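Local coordinates for cell surface protein (Faecalibacterium prausnitzii A2-165, PDB 4GT6) that is of unknown function but, as an extracellular protein with BspA-type leucine-rich repeats, probably binds other proteins at the bacterial cell surface, at residues E33-I38 against V65-Q70; I299-E304 against Q324-A329; Y9-Y14 against Q41-A46; K103-Q108 against D123-I128. One frame throughout, in Å; residues are numbered along the deposited sequence. Where two conformers were deposited one is given.

Interaction 1 of 4, residues E33-I38 against V65-Q70; sequences EHRITI and VLTSVQ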
loop_
_atom_site.group_PDB
_atom_site.type_symbol
_atom_site.label_atom_id
_atom_site.label_comp_id
_atom_site.label_asym_id
_atom_site.label_seq_id
_atom_site.Cartn_x
_atom_site.Cartn_y
_atom_site.Cartn_z
ATOM N N GLU A 33 24.992 -20.406 8.910
ATOM C CA GLU A 33 24.015 -21.468 8.598
ATOM C C GLU A 33 22.944 -20.986 7.622
ATOM O O GLU A 33 22.668 -19.782 7.556
ATOM C CB GLU A 33 23.314 -21.936 9.893
ATOM C CG GLU A 33 24.266 -22.490 10.944
ATOM C CD GLU A 33 23.606 -22.597 12.306
ATOM O OE1 GLU A 33 23.491 -21.567 13.013
ATOM O OE2 GLU A 33 23.142 -23.710 12.634
ATOM N N HIS A 34 22.327 -21.928 6.895
ATOM C CA HIS A 34 21.214 -21.670 5.983
ATOM C C HIS A 34 19.891 -22.098 6.636
ATOM O O HIS A 34 18.823 -21.723 6.151
ATOM C CB HIS A 34 21.419 -22.341 4.607
ATOM C CG HIS A 34 21.483 -23.834 4.666
ATOM N ND1 HIS A 34 22.672 -24.502 4.922
ATOM C CD2 HIS A 34 20.502 -24.742 4.477
ATOM C CE1 HIS A 34 22.363 -25.792 4.916
ATOM N NE2 HIS A 34 21.071 -25.981 4.636
ATOM N N ARG A 35 19.969 -22.891 7.721
ATOM C CA ARG A 35 18.820 -23.287 8.560
ATOM C C ARG A 35 19.128 -22.796 9.964
ATOM O O ARG A 35 20.031 -23.323 10.625
ATOM C CB ARG A 35 18.568 -24.806 8.564
ATOM C CG ARG A 35 18.396 -25.435 7.197
ATOM C CD ARG A 35 17.829 -26.861 7.314
ATOM N NE ARG A 35 16.434 -26.848 7.784
ATOM C CZ ARG A 35 15.376 -26.542 7.030
ATOM N NH1 ARG A 35 15.531 -26.226 5.750
ATOM N NH2 ARG A 35 14.159 -26.530 7.556
ATOM N N ILE A 36 18.440 -21.745 10.381
ATOM C CA ILE A 36 18.717 -21.079 11.655
ATOM C C ILE A 36 17.797 -21.609 12.747
ATOM O O ILE A 36 16.600 -21.789 12.524
ATOM C CB ILE A 36 18.582 -19.537 11.476
ATOM C CG1 ILE A 36 19.754 -18.967 10.628
ATOM C CG2 ILE A 36 18.433 -18.767 12.826
ATOM C CD1 ILE A 36 21.093 -18.887 11.353
ATOM N N THR A 37 18.382 -21.852 13.915
ATOM C CA THR A 37 17.661 -22.236 15.117
ATOM C C THR A 37 18.028 -21.223 16.196
ATOM O O THR A 37 19.148 -21.255 16.720
ATOM C CB THR A 37 17.988 -23.678 15.550
ATOM O OG1 THR A 37 17.654 -24.547 14.484
ATOM C CG2 THR A 37 17.224 -24.083 16.817
ATOM N N ILE A 38 17.087 -20.330 16.524
ATOM C CA ILE A 38 17.325 -19.326 17.560
ATOM C C ILE A 38 17.340 -20.055 18.903
ATOM O O ILE A 38 16.447 -20.858 19.141
ATOM C CB ILE A 38 16.246 -18.198 17.512
ATOM C CG1 ILE A 38 16.203 -17.450 16.125
ATOM C CG2 ILE A 38 16.390 -17.239 18.716
ATOM C CD1 ILE A 38 17.454 -16.648 15.765
ATOM N N VAL A 65 23.468 -17.816 2.378
ATOM C CA VAL A 65 22.208 -18.439 1.973
ATOM C C VAL A 65 21.363 -18.668 3.226
ATOM O O VAL A 65 21.897 -19.106 4.246
ATOM C CB VAL A 65 22.434 -19.763 1.189
ATOM C CG1 VAL A 65 21.093 -20.460 0.898
ATOM C CG2 VAL A 65 23.204 -19.503 -0.113
ATOM N N LEU A 66 20.055 -18.371 3.153
ATOM C CA LEU A 66 19.160 -18.572 4.303
ATOM C C LEU A 66 17.813 -19.034 3.807
ATOM O O LEU A 66 17.160 -18.301 3.053
ATOM C CB LEU A 66 19.013 -17.300 5.153
ATOM C CG LEU A 66 18.068 -17.434 6.362
ATOM C CD1 LEU A 66 18.592 -18.454 7.394
ATOM C CD2 LEU A 66 17.825 -16.060 7.032
ATOM N N THR A 67 17.407 -20.247 4.217
ATOM C CA THR A 67 16.155 -20.837 3.728
ATOM C C THR A 67 15.078 -20.940 4.823
ATOM O O THR A 67 13.887 -20.912 4.505
ATOM C CB THR A 67 16.454 -22.222 3.055
ATOM O OG1 THR A 67 15.388 -22.559 2.180
ATOM C CG2 THR A 67 16.720 -23.356 4.051
ATOM N N SER A 68 15.482 -21.117 6.080
ATOM C CA SER A 68 14.499 -21.295 7.146
ATOM C C SER A 68 15.015 -20.807 8.479
ATOM O O SER A 68 16.222 -20.770 8.717
ATOM C CB SER A 68 14.119 -22.777 7.268
ATOM O OG SER A 68 15.211 -23.540 7.752
ATOM N N VAL A 69 14.072 -20.388 9.331
ATOM C CA VAL A 69 14.348 -19.907 10.675
ATOM C C VAL A 69 13.357 -20.559 11.632
ATOM O O VAL A 69 12.151 -20.564 11.385
ATOM C CB VAL A 69 14.248 -18.350 10.730
ATOM C CG1 VAL A 69 14.287 -17.845 12.178
ATOM C CG2 VAL A 69 15.339 -17.685 9.894
ATOM N N GLN A 70 13.870 -21.102 12.719
ATOM C CA GLN A 70 13.055 -21.662 13.768
ATOM C C GLN A 70 13.255 -20.792 14.987
ATOM O O GLN A 70 14.404 -20.492 15.351
ATOM C CB GLN A 70 13.461 -23.112 14.036
ATOM C CG GLN A 70 12.694 -23.717 15.168
ATOM C CD GLN A 70 13.252 -25.068 15.471
ATOM O OE1 GLN A 70 14.077 -25.246 16.377
ATOM N NE2 GLN A 70 12.802 -26.036 14.719
HETATM O O HOH W 1 15.439 -23.538 10.558
#
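R35 and S68 face each other across two parallel strands, 35-37 and 68-70, which open the three-stranded parallel sheet completed by strand 91-94 at the N-terminal end of this leucine-rich repeat solenoid. The R35 side chain folds over the serine. Its CB and CG each pass 3.7 Å from S68 OG; chi3 of 69° bends the chain to place NE 3.5 Å from the same S68 OG. The guanidinium lies across the hydroxyl, CZ 3.1 Å and NH2 3.2 Å from S68 OG. That oxygen stands 3.0 Å from the guanidinium plane, over its centre; the N-H groups, lying in the plane, are badly angled for a hydrogen bond to it. R91 of the next strand touches both residues. In the backbone, I36 is tied at both its N and its O to strand 68-70 by bonds that flank V69: I36 N donates to S68 O and Q70 N to I36 O. H34 O takes T67 N at 2.8 Å and, weakly, S68 N, while I38 N closes the far end on Q70 O. The opposite face, with I36 and V69, is buried, and I38 is buried beside it: I36 CG1 presses on L66 CD1 at 3.5 Å, tighter than usual for two carbons, and F59 and Y14 cover I36 and I38. On the R35 face one water donates to I36 O and hydrogen-bonds S68 OG at 2.8 Å.

Interaction 2 of 4, residues I299-E304 against Q324-A329; sequences ITELPE and QILDDA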
loop_
_atom_site.group_PDB
_atom_site.type_symbol
_atom_site.label_atom_id
_atom_site.label_comp_id
_atom_site.label_asym_id
_atom_site.label_seq_id
_atom_site.Cartn_x
_atom_site.Cartn_y
_atom_site.Cartn_z
ATOM N N ILE A 299 -14.286 21.129 -10.604
ATOM C CA ILE A 299 -12.863 20.802 -10.477
ATOM C C ILE A 299 -12.059 21.896 -11.178
ATOM O O ILE A 299 -12.546 22.457 -12.161
ATOM C CB ILE A 299 -12.523 19.384 -10.986
ATOM C CG1 ILE A 299 -12.976 19.185 -12.442
ATOM C CG2 ILE A 299 -13.150 18.324 -10.042
ATOM C CD1 ILE A 299 -12.224 18.002 -13.167
ATOM N N THR A 300 -10.838 22.201 -10.682
ATOM C CA THR A 300 -10.016 23.270 -11.266
ATOM C C THR A 300 -8.617 22.772 -11.638
ATOM O O THR A 300 -7.793 23.572 -12.097
ATOM C CB THR A 300 -9.926 24.486 -10.310
ATOM O OG1 THR A 300 -9.242 24.075 -9.123
ATOM C CG2 THR A 300 -11.290 25.069 -9.949
ATOM N N GLU A 301 -8.352 21.459 -11.465
ATOM C CA GLU A 301 -7.047 20.889 -11.787
ATOM C C GLU A 301 -7.180 19.458 -12.266
ATOM O O GLU A 301 -8.046 18.728 -11.778
ATOM C CB GLU A 301 -6.185 20.938 -10.510
ATOM C CG GLU A 301 -4.843 20.230 -10.532
ATOM C CD GLU A 301 -4.227 20.195 -9.146
ATOM O OE1 GLU A 301 -3.847 21.278 -8.646
ATOM O OE2 GLU A 301 -4.183 19.100 -8.537
ATOM N N LEU A 302 -6.329 19.064 -13.229
ATOM C CA LEU A 302 -6.158 17.665 -13.637
ATOM C C LEU A 302 -4.851 17.237 -12.952
ATOM O O LEU A 302 -3.793 17.816 -13.241
ATOM C CB LEU A 302 -6.146 17.477 -15.164
ATOM C CG LEU A 302 -7.488 17.720 -15.885
ATOM C CD1 LEU A 302 -7.425 17.139 -17.264
ATOM C CD2 LEU A 302 -8.666 17.096 -15.144
ATOM N N PRO A 303 -4.922 16.372 -11.912
ATOM C CA PRO A 303 -3.720 16.098 -11.117
ATOM C C PRO A 303 -2.708 15.243 -11.855
ATOM O O PRO A 303 -2.991 14.711 -12.928
ATOM C CB PRO A 303 -4.282 15.382 -9.890
ATOM C CG PRO A 303 -5.477 14.649 -10.422
ATOM C CD PRO A 303 -6.092 15.632 -11.391
ATOM N N GLU A 304 -1.538 15.065 -11.249
ATOM C CA GLU A 304 -0.480 14.267 -11.829
ATOM C C GLU A 304 -0.971 12.857 -12.193
ATOM O O GLU A 304 -1.708 12.242 -11.419
ATOM C CB GLU A 304 0.673 14.206 -10.810
ATOM C CG GLU A 304 1.800 13.245 -11.120
ATOM C CD GLU A 304 2.780 13.214 -9.965
ATOM O OE1 GLU A 304 3.180 14.310 -9.505
ATOM O OE2 GLU A 304 3.062 12.105 -9.452
ATOM N N GLN A 324 -4.841 24.126 -14.514
ATOM C CA GLN A 324 -3.592 23.412 -14.763
ATOM C C GLN A 324 -3.840 21.932 -14.972
ATOM O O GLN A 324 -4.754 21.348 -14.386
ATOM C CB GLN A 324 -2.560 23.641 -13.635
ATOM C CG GLN A 324 -3.048 23.269 -12.238
ATOM C CD GLN A 324 -2.043 23.545 -11.146
ATOM O OE1 GLN A 324 -1.046 24.253 -11.320
ATOM N NE2 GLN A 324 -2.292 22.984 -9.983
ATOM N N ILE A 325 -3.008 21.346 -15.841
ATOM C CA ILE A 325 -2.965 19.937 -16.218
ATOM C C ILE A 325 -1.572 19.510 -15.776
ATOM O O ILE A 325 -0.599 19.974 -16.361
ATOM C CB ILE A 325 -3.229 19.789 -17.746
ATOM C CG1 ILE A 325 -4.641 20.288 -18.135
ATOM C CG2 ILE A 325 -2.979 18.346 -18.224
ATOM C CD1 ILE A 325 -4.916 20.343 -19.696
ATOM N N LEU A 326 -1.465 18.710 -14.710
ATOM C CA LEU A 326 -0.157 18.411 -14.133
ATOM C C LEU A 326 0.635 17.325 -14.880
ATOM O O LEU A 326 0.188 16.788 -15.894
ATOM C CB LEU A 326 -0.293 18.071 -12.631
ATOM C CG LEU A 326 -0.884 19.181 -11.719
ATOM C CD1 LEU A 326 -0.760 18.781 -10.235
ATOM C CD2 LEU A 326 -0.185 20.526 -11.937
ATOM N N ASP A 327 1.854 17.049 -14.396
ATOM C CA ASP A 327 2.787 16.108 -15.027
ATOM C C ASP A 327 2.149 14.754 -15.336
ATOM O O ASP A 327 1.399 14.225 -14.526
ATOM C CB ASP A 327 4.015 15.897 -14.136
ATOM C CG ASP A 327 5.062 16.990 -14.297
ATOM O OD1 ASP A 327 5.696 17.057 -15.374
ATOM O OD2 ASP A 327 5.276 17.743 -13.340
ATOM N N ASP A 328 2.414 14.226 -16.547
ATOM C CA ASP A 328 1.951 12.916 -16.992
ATOM C C ASP A 328 0.411 12.737 -16.966
ATOM O O ASP A 328 -0.045 11.601 -17.025
ATOM C CB ASP A 328 2.596 11.813 -16.110
ATOM C CG ASP A 328 4.089 11.640 -16.273
ATOM O OD1 ASP A 328 4.636 12.106 -17.304
ATOM O OD2 ASP A 328 4.706 10.985 -15.403
ATOM N N ALA A 329 -0.387 13.828 -16.938
ATOM C CA ALA A 329 -1.852 13.717 -16.883
ATOM C C ALA A 329 -2.426 12.791 -17.982
ATOM O O ALA A 329 -3.374 12.061 -17.703
ATOM C CB ALA A 329 -2.503 15.081 -16.967
#
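L302 and I325 pair as parallel neighbours in two short, weakly bonded strands on successive turns of the leucine-rich repeat solenoid. The firm part is the backbone around L302: its N donates to Q324 O (3.0 Å) and its O receives L326 N at 2.9 Å, both nearly straight. On the buried face L302 CD1 meets I325 CG1, and I318 lies against L302. L326, the first residue of the type II turn L326-A329, packs its CB on the backbone at E304 N, 3.5 Å away, and A329 CB at the end of the turn approaches P303 O. The outer face is looser. Here E301 and Q324 run side by side, and Q324 NE2 donates to E301 OE1 at 2.7 Å through a bent N-H (139°). The acceptor is met from above the carboxylate plane, 38° out of it, although it lies within the amide plane of the glutamine; the two planes stand 45° apart. L326 CD1 comes against E301 OE2 at 3.8 Å. Farther along, E304 CG passes D327 O at 3.6 Å, and the OD1 of D327 turns instead to S351. The neutral amide of Q324 would probably offer the E301 carboxylate a donor without neutralising its charge.

Interaction 3 of 4, residues Y9-Y14 against Q41-A46; sequences YTDGSY and QVTHGA. With EDO (1,2-ethanediol), chain Q; EDO (1,2-ethanediol), chain O; EDO (1,2-ethanediol), chain C.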
loop_
_atom_site.group_PDB
_atom_site.type_symbol
_atom_site.label_atom_id
_atom_site.label_comp_id
_atom_site.label_asym_id
_atom_site.label_seq_id
_atom_site.Cartn_x
_atom_site.Cartn_y
_atom_site.Cartn_z
ATOM N N TYR A 9 27.178 -10.209 25.526
ATOM C CA TYR A 9 27.871 -11.444 25.886
ATOM C C TYR A 9 27.729 -12.451 24.762
ATOM O O TYR A 9 26.878 -12.256 23.899
ATOM C CB TYR A 9 27.286 -12.007 27.191
ATOM C CG TYR A 9 27.226 -10.973 28.291
ATOM C CD1 TYR A 9 28.379 -10.578 28.969
ATOM C CD2 TYR A 9 26.032 -10.340 28.612
ATOM C CE1 TYR A 9 28.330 -9.617 29.979
ATOM C CE2 TYR A 9 25.974 -9.370 29.611
ATOM C CZ TYR A 9 27.122 -9.023 30.301
ATOM O OH TYR A 9 27.063 -8.049 31.269
ATOM N N THR A 10 28.528 -13.528 24.781
ATOM C CA THR A 10 28.521 -14.555 23.740
ATOM C C THR A 10 28.142 -15.925 24.277
ATOM O O THR A 10 28.631 -16.352 25.330
ATOM C CB THR A 10 29.928 -14.622 23.073
ATOM O OG1 THR A 10 30.205 -13.364 22.468
ATOM C CG2 THR A 10 30.048 -15.714 22.007
ATOM N N ASP A 11 27.310 -16.641 23.505
ATOM C CA ASP A 11 26.988 -18.042 23.754
ATOM C C ASP A 11 26.916 -18.723 22.367
ATOM O O ASP A 11 25.933 -18.569 21.626
ATOM C CB ASP A 11 25.720 -18.236 24.618
ATOM C CG ASP A 11 25.470 -19.675 25.064
ATOM O OD1 ASP A 11 26.132 -20.599 24.525
ATOM O OD2 ASP A 11 24.608 -19.884 25.945
ATOM N N GLY A 12 28.002 -19.423 22.016
ATOM C CA GLY A 12 28.142 -20.042 20.706
ATOM C C GLY A 12 28.195 -18.991 19.614
ATOM O O GLY A 12 28.918 -17.997 19.732
ATOM N N SER A 13 27.340 -19.156 18.586
ATOM C CA SER A 13 27.260 -18.238 17.445
ATOM C C SER A 13 26.376 -17.005 17.696
ATOM O O SER A 13 26.197 -16.210 16.788
ATOM C CB SER A 13 26.724 -18.986 16.230
ATOM O OG SER A 13 27.621 -20.031 15.906
ATOM N N TYR A 14 25.855 -16.831 18.923
ATOM C CA TYR A 14 24.974 -15.726 19.243
ATOM C C TYR A 14 25.535 -14.822 20.325
ATOM O O TYR A 14 26.122 -15.286 21.301
ATOM C CB TYR A 14 23.606 -16.281 19.710
ATOM C CG TYR A 14 22.823 -16.914 18.580
ATOM C CD1 TYR A 14 21.980 -16.152 17.779
ATOM C CD2 TYR A 14 22.943 -18.274 18.297
ATOM C CE1 TYR A 14 21.278 -16.724 16.720
ATOM C CE2 TYR A 14 22.254 -18.856 17.235
ATOM C CZ TYR A 14 21.406 -18.076 16.460
ATOM O OH TYR A 14 20.727 -18.622 15.404
ATOM N N GLN A 41 17.492 -20.609 25.234
ATOM C CA GLN A 41 18.197 -20.144 26.426
ATOM C C GLN A 41 19.674 -19.875 26.122
ATOM O O GLN A 41 20.257 -20.509 25.234
ATOM C CB GLN A 41 18.059 -21.150 27.602
ATOM C CG GLN A 41 18.671 -22.533 27.378
ATOM C CD GLN A 41 18.652 -23.416 28.615
ATOM O OE1 GLN A 41 17.661 -23.493 29.363
ATOM N NE2 GLN A 41 19.760 -24.107 28.856
ATOM N N VAL A 42 20.249 -18.905 26.844
ATOM C CA VAL A 42 21.670 -18.547 26.779
ATOM C C VAL A 42 22.203 -18.532 28.212
ATOM O O VAL A 42 21.443 -18.294 29.163
ATOM C CB VAL A 42 21.972 -17.221 26.026
ATOM C CG1 VAL A 42 21.677 -17.349 24.524
ATOM C CG2 VAL A 42 21.218 -16.038 26.637
ATOM N N THR A 43 23.501 -18.776 28.356
ATOM C CA THR A 43 24.147 -18.796 29.668
ATOM C C THR A 43 25.146 -17.653 29.783
ATOM O O THR A 43 25.881 -17.363 28.832
ATOM C CB THR A 43 24.820 -20.166 29.909
ATOM O OG1 THR A 43 23.813 -21.176 29.827
ATOM C CG2 THR A 43 25.517 -20.262 31.287
ATOM N N HIS A 44 25.149 -16.998 30.956
ATOM C CA HIS A 44 26.143 -16.003 31.324
ATOM C C HIS A 44 26.428 -16.109 32.826
ATOM O O HIS A 44 25.521 -15.985 33.649
ATOM C CB HIS A 44 25.769 -14.567 30.931
ATOM C CG HIS A 44 26.873 -13.616 31.271
ATOM N ND1 HIS A 44 26.737 -12.687 32.291
ATOM C CD2 HIS A 44 28.153 -13.585 30.817
ATOM C CE1 HIS A 44 27.912 -12.081 32.379
ATOM N NE2 HIS A 44 28.797 -12.595 31.520
ATOM N N GLY A 45 27.685 -16.373 33.162
ATOM C CA GLY A 45 28.099 -16.526 34.553
ATOM C C GLY A 45 27.401 -17.695 35.219
ATOM O O GLY A 45 27.387 -18.803 34.677
ATOM N N ALA A 46 26.741 -17.419 36.353
ATOM C CA ALA A 46 26.017 -18.409 37.161
ATOM C C ALA A 46 24.559 -18.609 36.711
ATOM O O ALA A 46 23.866 -19.432 37.313
ATOM C CB ALA A 46 26.032 -17.980 38.625
HETATM C C1 EDO Q . 28.464 -20.953 27.914
HETATM O O1 EDO Q . 28.786 -21.120 26.543
HETATM C C2 EDO Q . 28.768 -19.496 28.337
HETATM O O2 EDO Q . 27.981 -18.609 27.558
HETATM C C1 EDO O . 24.025 -23.175 35.074
HETATM O O1 EDO O . 23.042 -22.239 35.482
HETATM C C2 EDO O . 25.116 -22.463 34.245
HETATM O O2 EDO O . 25.714 -21.426 35.007
HETATM C C1 EDO C . 30.640 -9.968 22.697
HETATM O O1 EDO C . 30.938 -11.021 23.600
HETATM C C2 EDO C . 31.944 -9.234 22.314
HETATM O O2 EDO C . 31.642 -8.158 21.437
HETATM O O HOH W 2 28.065 -15.967 28.044
HETATM O O HOH W 3 22.550 -21.153 23.950
HETATM O O HOH W 4 23.737 -22.154 27.159
#
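The Y9 and H44 rings stack face to face, centroids 3.8 Å apart and planes 26° from parallel. The imidazole covers one side of the phenol ring off its centre: H44 CE1 stands 3.5 Å above the tyrosine plane toward the rim, and Y9 CD1 in turn lies over the rim of the imidazole, 3.3 Å from H44 NE2. Because the planes are tilted, the closest approach is between the NE2 side of the imidazole and the CD1-CE1 side of the phenol. Water 2 lies in the imidazole plane at its edge. H44 CG is anti to the backbone N (chi1 -177°), which carries CG out from strand 41-44 toward the tyrosine. An alanine in place of H44 would probably leave this face of Y9 without its stacking partner and the phenol freer to turn. The second tie is polar. T43 N donates to D11 OD2 at 2.9 Å, reaching the carboxylate on its anti side, and water 4 joins the same oxygen to T43 OG1. Water 2 donates to both T10 O and T43 O, and a 1,2-ethanediol, probably from the crystallisation liquor, hydrogen-bonds T43 O and this water. V42 CB also touches D11 OD2 at 3.7 Å; F16 of strand 14-18 touches both residues. Strands 9-11 and 41-44 thus meet through side chains, waters and a backbone N-H to a side chain, with no bond between the two backbones. D11 OD2 gathers a peptide N-H, water 4 and, weakly, water 3, donors that would probably stabilise its negative charge.

Interaction 4 of 4, residues K103-Q108 against D123-I128; sequences KKIGRQ and DSVTEI. With EDO (1,2-ethanediol), chain M.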
loop_
_atom_site.group_PDB
_atom_site.type_symbol
_atom_site.label_atom_id
_atom_site.label_comp_id
_atom_site.label_asym_id
_atom_site.label_seq_id
_atom_site.Cartn_x
_atom_site.Cartn_y
_atom_site.Cartn_z
ATOM N N LYS A 103 4.466 -11.463 20.485
ATOM C CA LYS A 103 3.454 -10.432 20.718
ATOM C C LYS A 103 3.708 -9.196 19.889
ATOM O O LYS A 103 2.772 -8.466 19.589
ATOM C CB LYS A 103 3.440 -10.030 22.201
ATOM C CG LYS A 103 3.038 -11.159 23.165
ATOM C CD LYS A 103 1.777 -11.913 22.750
ATOM C CE LYS A 103 0.500 -11.232 23.154
ATOM N NZ LYS A 103 -0.697 -12.079 22.849
ATOM N N LYS A 104 4.983 -8.910 19.588
ATOM C CA LYS A 104 5.345 -7.668 18.901
ATOM C C LYS A 104 6.303 -7.945 17.758
ATOM O O LYS A 104 7.253 -8.700 17.949
ATOM C CB LYS A 104 5.993 -6.713 19.912
ATOM C CG LYS A 104 6.432 -5.366 19.321
ATOM C CD LYS A 104 6.842 -4.381 20.423
ATOM C CE LYS A 104 7.232 -3.050 19.825
ATOM N NZ LYS A 104 7.579 -2.040 20.865
ATOM N N ILE A 105 6.042 -7.355 16.579
ATOM C CA ILE A 105 6.916 -7.481 15.406
ATOM C C ILE A 105 7.302 -6.054 15.001
ATOM O O ILE A 105 6.415 -5.211 14.800
ATOM C CB ILE A 105 6.256 -8.303 14.249
ATOM C CG1 ILE A 105 5.993 -9.775 14.686
ATOM C CG2 ILE A 105 7.149 -8.279 12.963
ATOM C CD1 ILE A 105 5.146 -10.575 13.697
ATOM N N GLY A 106 8.613 -5.785 14.935
ATOM C CA GLY A 106 9.155 -4.457 14.660
ATOM C C GLY A 106 9.020 -4.001 13.220
ATOM O O GLY A 106 8.669 -4.787 12.333
ATOM N N ARG A 107 9.384 -2.720 12.963
ATOM C CA ARG A 107 9.294 -2.154 11.609
ATOM C C ARG A 107 10.154 -2.943 10.653
ATOM O O ARG A 107 11.258 -3.324 11.040
ATOM C CB ARG A 107 9.835 -0.692 11.621
ATOM C CG ARG A 107 9.063 0.262 12.507
ATOM C CD ARG A 107 9.507 1.696 12.314
ATOM N NE ARG A 107 10.903 1.906 12.668
ATOM C CZ ARG A 107 11.538 3.062 12.505
ATOM N NH1 ARG A 107 10.911 4.103 11.967
ATOM N NH2 ARG A 107 12.803 3.183 12.869
ATOM N N GLN A 108 9.690 -3.165 9.408
ATOM C CA GLN A 108 10.475 -3.793 8.340
ATOM C C GLN A 108 11.076 -5.153 8.760
ATOM O O GLN A 108 12.093 -5.575 8.183
ATOM C CB GLN A 108 11.604 -2.817 7.940
ATOM C CG GLN A 108 11.086 -1.483 7.370
ATOM C CD GLN A 108 12.186 -0.626 6.766
ATOM O OE1 GLN A 108 13.391 -0.912 6.882
ATOM N NE2 GLN A 108 11.793 0.449 6.091
ATOM N N ASP A 123 0.127 -15.622 14.699
ATOM C CA ASP A 123 -1.024 -16.186 15.404
ATOM C C ASP A 123 -1.424 -15.506 16.741
ATOM O O ASP A 123 -2.613 -15.489 17.044
ATOM C CB ASP A 123 -0.821 -17.701 15.614
ATOM C CG ASP A 123 -0.676 -18.502 14.314
ATOM O OD1 ASP A 123 -1.062 -17.980 13.236
ATOM O OD2 ASP A 123 -0.144 -19.629 14.368
ATOM N N SER A 124 -0.483 -14.964 17.543
ATOM C CA SER A 124 -0.871 -14.338 18.821
ATOM C C SER A 124 -0.277 -12.911 18.995
ATOM O O SER A 124 -0.176 -12.409 20.114
ATOM C CB SER A 124 -0.473 -15.230 19.995
ATOM O OG SER A 124 0.936 -15.379 20.049
ATOM N N VAL A 125 0.046 -12.267 17.885
ATOM C CA VAL A 125 0.632 -10.933 17.855
ATOM C C VAL A 125 -0.411 -9.868 18.270
ATOM O O VAL A 125 -1.606 -10.034 18.001
ATOM C CB VAL A 125 1.242 -10.666 16.450
ATOM C CG1 VAL A 125 0.178 -10.345 15.392
ATOM C CG2 VAL A 125 2.316 -9.595 16.502
ATOM N N THR A 126 0.040 -8.807 18.962
ATOM C CA THR A 126 -0.841 -7.708 19.356
ATOM C C THR A 126 -0.344 -6.427 18.699
ATOM O O THR A 126 -1.085 -5.456 18.656
ATOM C CB THR A 126 -0.970 -7.560 20.869
ATOM O OG1 THR A 126 0.313 -7.320 21.434
ATOM C CG2 THR A 126 -1.697 -8.738 21.531
ATOM N N GLU A 127 0.934 -6.394 18.244
ATOM C CA GLU A 127 1.504 -5.190 17.622
ATOM C C GLU A 127 2.388 -5.563 16.471
ATOM O O GLU A 127 3.262 -6.413 16.626
ATOM C CB GLU A 127 2.360 -4.362 18.621
ATOM C CG GLU A 127 1.632 -3.815 19.834
ATOM C CD GLU A 127 2.591 -3.098 20.766
ATOM O OE1 GLU A 127 2.937 -1.930 20.476
ATOM O OE2 GLU A 127 3.072 -3.737 21.728
ATOM N N ILE A 128 2.161 -4.947 15.323
ATOM C CA ILE A 128 2.989 -5.141 14.124
ATOM C C ILE A 128 3.289 -3.744 13.596
ATOM O O ILE A 128 2.343 -2.993 13.277
ATOM C CB ILE A 128 2.354 -6.046 13.038
ATOM C CG1 ILE A 128 1.714 -7.333 13.593
ATOM C CG2 ILE A 128 3.405 -6.362 11.997
ATOM C CD1 ILE A 128 0.755 -8.067 12.540
HETATM C C1 EDO M . 3.229 -22.324 15.487
HETATM O O1 EDO M . 3.501 -23.717 15.570
HETATM C C2 EDO M . 1.778 -21.966 15.890
HETATM O O2 EDO M . 1.645 -20.563 16.162
HETATM O O HOH W 5 2.884 -6.395 22.005
#
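K103 bonds segment 123-128 at two places: its ammonium NZ donates to S124 O at 2.8 Å, in the carbonyl plane, while its own carbonyl oxygen takes two N-H groups of that segment. T126 N lies 2.8 Å from K103 O and E127 N 3.1 Å. The lysine chain starts away from the partner and is bent back at chi2 (-48°) and chi3 (-83°), which lays CD and CE over S124 O, each 3.3 Å from it. T126 CG2 lies against K103 CE and NZ at 3.7 Å. T126 OG1 hydrogen-bonds a water that also donates to E127 OE2 and, weakly, to K103 O. A valine in place of T126 would probably leave this water without its hydroxyl partner and its link to E127 less secure. I105 N closes the pairing on E127 O. Beyond these bonds K104 and E127 share the outer face and cross obliquely, K104 CD 4.0 Å from E127 OE2; their charged ends stay too far apart for a salt bridge. On the other face I105 and I128 are buried, with V125 buried nearby: I105 CB meets I128 CG2, and I121 and M155 extend this packing. The hydroxyl of S124 turns to S100 O. Short parallel strands bonded between neighbouring turns, with aliphatic residues inward, are consistent with the leucine-rich repeat solenoid.

In the fold
From the N terminus, interaction 3 opens first at residues 9-14, and interaction 1 opens at 33-38 before interaction 3 closes at 41-46; interaction 1 then closes at 65-70. The two therefore cross along the chain, each spanning 26 intervening residues, and they touch where Y14 OH packs on T37 O, 3.3 Å away. Interaction 3 ties N-terminal strands to one another, and interaction 1 ties them to strand 68-71. Interaction 4 follows in series, closing a 14-residue loop between neighbouring coils; it reaches the same mixed sheet as interaction 3. Interaction 2 closes a 19-residue loop in the second repeat region, its centre about 50 Å from that of interaction 1, on the other side of the chain's centre.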